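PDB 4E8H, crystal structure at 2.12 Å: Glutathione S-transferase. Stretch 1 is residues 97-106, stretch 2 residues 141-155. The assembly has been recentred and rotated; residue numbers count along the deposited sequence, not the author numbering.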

# COMPACT_ATOMS: atom_id res chain seq x y z
N ALA B 97 -5.84 -10.34 -6.43
CA ALA B 97 -5.17 -10.45 -5.13
C ALA B 97 -3.65 -10.44 -5.24
O ALA B 97 -2.97 -9.79 -4.44
CB ALA B 97 -5.65 -11.69 -4.38
N ILE B 98 -3.12 -11.18 -6.21
CA ILE B 98 -1.67 -11.23 -6.46
C ILE B 98 -1.15 -9.83 -6.83
O ILE B 98 -0.13 -9.39 -6.30
CB ILE B 98 -1.30 -12.27 -7.56
CG1 ILE B 98 -1.75 -13.67 -7.13
CG2 ILE B 98 0.20 -12.25 -7.84
CD1 ILE B 98 -1.70 -14.72 -8.25
N ILE B 99 -1.87 -9.15 -7.72
CA ILE B 99 -1.52 -7.78 -8.10
C ILE B 99 -1.54 -6.87 -6.87
O ILE B 99 -0.62 -6.07 -6.67
CB ILE B 99 -2.46 -7.22 -9.19
CG1 ILE B 99 -2.34 -8.05 -10.47
CG2 ILE B 99 -2.13 -5.76 -9.50
CD1 ILE B 99 -3.50 -7.90 -11.41
N ASP B 100 -2.57 -7.01 -6.03
CA ASP B 100 -2.68 -6.19 -4.82
C ASP B 100 -1.52 -6.41 -3.85
O ASP B 100 -1.04 -5.45 -3.25
CB ASP B 100 -4.03 -6.38 -4.13
CG ASP B 100 -5.16 -5.68 -4.87
OD1 ASP B 100 -4.89 -4.69 -5.59
OD2 ASP B 100 -6.32 -6.11 -4.74
N GLN B 101 -1.08 -7.66 -3.71
CA GLN B 101 0.09 -7.96 -2.88
C GLN B 101 1.36 -7.31 -3.44
O GLN B 101 2.16 -6.77 -2.68
CB GLN B 101 0.27 -9.47 -2.70
CG GLN B 101 1.52 -9.87 -1.91
CD GLN B 101 2.75 -10.04 -2.79
OE1 GLN B 101 2.68 -10.64 -3.86
NE2 GLN B 101 3.89 -9.51 -2.34
N ARG B 102 1.53 -7.36 -4.76
CA ARG B 102 2.69 -6.75 -5.41
C ARG B 102 2.68 -5.23 -5.25
O ARG B 102 3.74 -4.62 -5.06
CB ARG B 102 2.79 -7.15 -6.89
CG ARG B 102 2.86 -8.66 -7.16
CD ARG B 102 4.13 -9.31 -6.61
NE ARG B 102 4.42 -10.58 -7.28
CZ ARG B 102 4.47 -11.78 -6.69
NH1 ARG B 102 4.26 -11.91 -5.39
NH2 ARG B 102 4.74 -12.85 -7.42
N LEU B 103 1.49 -4.63 -5.32
CA LEU B 103 1.33 -3.19 -5.09
C LEU B 103 1.65 -2.78 -3.65
O LEU B 103 2.31 -1.76 -3.43
CB LEU B 103 -0.08 -2.72 -5.48
CG LEU B 103 -0.41 -2.66 -6.98
CD1 LEU B 103 -1.91 -2.49 -7.20
CD2 LEU B 103 0.36 -1.54 -7.68
N ASN B 104 1.20 -3.59 -2.69
CA ASN B 104 1.56 -3.40 -1.28
C ASN B 104 3.05 -3.67 -1.03
O ASN B 104 3.68 -2.98 -0.22
CB ASN B 104 0.68 -4.27 -0.36
CG ASN B 104 -0.68 -3.64 -0.09
OD1 ASN B 104 -1.08 -3.49 1.07
ND2 ASN B 104 -1.40 -3.28 -1.15
N PHE B 105 3.60 -4.66 -1.73
CA PHE B 105 5.05 -4.91 -1.72
C PHE B 105 5.79 -3.66 -2.19
O PHE B 105 6.73 -3.21 -1.55
CB PHE B 105 5.41 -6.11 -2.61
CG PHE B 105 6.89 -6.31 -2.82
CD1 PHE B 105 7.68 -6.89 -1.83
CD2 PHE B 105 7.50 -5.92 -4.01
CE1 PHE B 105 9.05 -7.08 -2.02
CE2 PHE B 105 8.87 -6.10 -4.21
CZ PHE B 105 9.64 -6.69 -3.22
N ASP B 106 5.34 -3.10 -3.32
CA ASP B 106 5.97 -1.91 -3.89
C ASP B 106 5.94 -0.74 -2.91
O ASP B 106 6.97 -0.13 -2.64
CB ASP B 106 5.32 -1.53 -5.22
CG ASP B 106 6.05 -0.40 -5.93
OD1 ASP B 106 7.29 -0.47 -6.07
OD2 ASP B 106 5.37 0.56 -6.35
N GLY B 141 16.23 -9.10 -3.97
CA GLY B 141 16.28 -10.56 -3.97
C GLY B 141 14.88 -11.17 -3.97
O GLY B 141 14.62 -12.12 -4.70
N TRP B 142 14.00 -10.60 -3.15
CA TRP B 142 12.59 -10.99 -3.13
C TRP B 142 11.90 -10.75 -4.48
O TRP B 142 11.19 -11.63 -4.97
CB TRP B 142 11.82 -10.27 -2.02
CG TRP B 142 12.22 -10.65 -0.62
CD1 TRP B 142 12.72 -11.86 -0.20
CD2 TRP B 142 12.12 -9.84 0.56
NE1 TRP B 142 12.95 -11.84 1.15
CE2 TRP B 142 12.59 -10.61 1.64
CE3 TRP B 142 11.69 -8.52 0.79
CZ2 TRP B 142 12.64 -10.11 2.95
CZ3 TRP B 142 11.74 -8.03 2.10
CH2 TRP B 142 12.21 -8.82 3.16
N LEU B 143 12.09 -9.57 -5.06
CA LEU B 143 11.53 -9.27 -6.39
C LEU B 143 12.04 -10.25 -7.44
O LEU B 143 11.27 -10.74 -8.27
CB LEU B 143 11.84 -7.83 -6.81
CG LEU B 143 11.37 -7.36 -8.20
CD1 LEU B 143 9.85 -7.44 -8.38
CD2 LEU B 143 11.88 -5.96 -8.49
N ASN B 144 13.34 -10.54 -7.39
CA ASN B 144 13.93 -11.54 -8.28
C ASN B 144 13.25 -12.90 -8.12
O ASN B 144 13.00 -13.60 -9.11
CB ASN B 144 15.44 -11.67 -8.05
CG ASN B 144 16.12 -12.43 -9.17
OD1 ASN B 144 16.28 -11.91 -10.28
ND2 ASN B 144 16.52 -13.66 -8.89
N THR B 145 12.95 -13.27 -6.87
CA THR B 145 12.24 -14.52 -6.57
C THR B 145 10.80 -14.49 -7.07
O THR B 145 10.31 -15.49 -7.60
CB THR B 145 12.31 -14.85 -5.06
OG1 THR B 145 13.68 -14.93 -4.66
CG2 THR B 145 11.62 -16.18 -4.75
N PHE B 146 10.12 -13.34 -6.92
CA PHE B 146 8.75 -13.20 -7.41
C PHE B 146 8.67 -13.49 -8.91
O PHE B 146 7.66 -13.99 -9.41
CB PHE B 146 8.18 -11.79 -7.15
CG PHE B 146 8.04 -11.43 -5.69
CD1 PHE B 146 8.12 -12.39 -4.68
CD2 PHE B 146 7.80 -10.11 -5.32
CE1 PHE B 146 7.99 -12.04 -3.34
CE2 PHE B 146 7.67 -9.75 -3.98
CZ PHE B 146 7.76 -10.72 -2.99
N LEU B 147 9.76 -13.17 -9.61
CA LEU B 147 9.83 -13.34 -11.06
C LEU B 147 10.31 -14.72 -11.52
O LEU B 147 10.48 -14.95 -12.73
CB LEU B 147 10.68 -12.22 -11.68
CG LEU B 147 10.09 -10.81 -11.57
CD1 LEU B 147 11.16 -9.73 -11.69
CD2 LEU B 147 8.98 -10.60 -12.60
N ASP B 148 10.52 -15.64 -10.58
CA ASP B 148 10.87 -17.02 -10.91
C ASP B 148 9.70 -17.71 -11.62
O ASP B 148 8.68 -18.02 -11.00
CB ASP B 148 11.28 -17.81 -9.66
CG ASP B 148 11.58 -19.27 -9.97
OD1 ASP B 148 12.67 -19.55 -10.53
OD2 ASP B 148 10.75 -20.14 -9.63
N GLY B 149 9.85 -17.93 -12.92
CA GLY B 149 8.86 -18.66 -13.71
C GLY B 149 7.63 -17.88 -14.14
O GLY B 149 6.62 -18.46 -14.54
N ARG B 150 7.71 -16.55 -14.03
CA ARG B 150 6.68 -15.65 -14.54
C ARG B 150 7.37 -14.58 -15.37
O ARG B 150 8.44 -14.11 -14.99
CB ARG B 150 5.95 -14.92 -13.42
CG ARG B 150 5.53 -15.76 -12.25
CD ARG B 150 4.90 -14.87 -11.21
NE ARG B 150 4.09 -15.66 -10.29
CZ ARG B 150 4.56 -16.23 -9.19
NH1 ARG B 150 5.83 -16.11 -8.84
NH2 ARG B 150 3.74 -16.94 -8.42
N PRO B 151 6.76 -14.19 -16.50
CA PRO B 151 7.35 -13.11 -17.29
C PRO B 151 7.09 -11.73 -16.68
O PRO B 151 7.83 -10.79 -16.97
CB PRO B 151 6.65 -13.24 -18.64
CG PRO B 151 5.35 -13.88 -18.34
CD PRO B 151 5.59 -14.79 -17.17
N PHE B 152 6.05 -11.61 -15.86
CA PHE B 152 5.71 -10.35 -15.20
C PHE B 152 5.45 -10.59 -13.71
O PHE B 152 5.28 -11.74 -13.30
CB PHE B 152 4.52 -9.69 -15.90
CG PHE B 152 4.82 -9.27 -17.31
CD1 PHE B 152 5.56 -8.12 -17.57
CD2 PHE B 152 4.37 -10.03 -18.39
CE1 PHE B 152 5.86 -7.73 -18.87
CE2 PHE B 152 4.66 -9.65 -19.70
CZ PHE B 152 5.40 -8.50 -19.94
N VAL B 153 5.43 -9.52 -12.92
CA VAL B 153 5.41 -9.67 -11.45
C VAL B 153 4.22 -10.45 -10.90
O VAL B 153 4.36 -11.15 -9.90
CB VAL B 153 5.57 -8.31 -10.70
CG1 VAL B 153 6.93 -7.69 -10.99
CG2 VAL B 153 4.44 -7.34 -11.02
N ALA B 154 3.07 -10.35 -11.56
CA ALA B 154 1.85 -11.00 -11.07
C ALA B 154 1.41 -12.22 -11.88
O ALA B 154 0.42 -12.86 -11.55
CB ALA B 154 0.72 -9.99 -10.97
N GLY B 155 2.15 -12.54 -12.95
CA GLY B 155 1.81 -13.68 -13.79
C GLY B 155 2.20 -13.52 -15.25
O GLY B 155 3.29 -13.02 -15.55

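Residues 97-106 are helical throughout, whereas the second stretch is helical from Gly141 to Phe146 and then continues as loop and turns. The two helices run nearly antiparallel, at 164°, with their axes no closer than 12.4 Å, a gap that long side chains must span. Past the second helix, a type II turn from Leu147 to Arg150 places Gly149 at positive phi, which favours glycine, and a type I turn from Phe152 to Gly155 brings the chain back to the first helix, where the CA atoms of Ile99 and Ala154 lie 5.5 Å apart. At Gly155 a CB would be jammed against the carbonyl O of Ala154, which calls for glycine.

Arg102 is the centre of the contact and is buried. Its NE donates to the backbone carbonyl of Val153 (NE to O, 2.7 Å), and NH2 adds a weak bond to the same Val153 O at 3.0 Å, so the guanidinium edge grips a carbonyl in the turn. NH1 of Arg102 is held within its own helix by Gln101 OE1 at 2.5 Å. The guanidinium lies flat on the ring of Phe146, planes 7° apart and centres 4.2 Å apart, an off-centre cation-pi contact. Arg150 comes close despite its like charge (Arg102 NH2 to Arg150 NH1, 3.7 Å); that same Arg150 NH1 donates to Phe146 O at 2.9 Å.

Phe146 also turns its edge toward the face of Phe105, with Phe146 CE2 3.6 Å from Phe105 CD1 and the planes at 70°. Phe105, its chi1 in t, reaches across the gap, where Trp142 CE3 approaches its edge at CE1 (4.1 Å) and Leu143 CB lies 4.3 Å from its CE2. The backbones come close at Ala154, whose methyl group fills the short space: its CB packs against Ile99 CG1 at 3.7 Å and Ile98 CG2 at 3.9 Å. Together the stretches bury 489 Å².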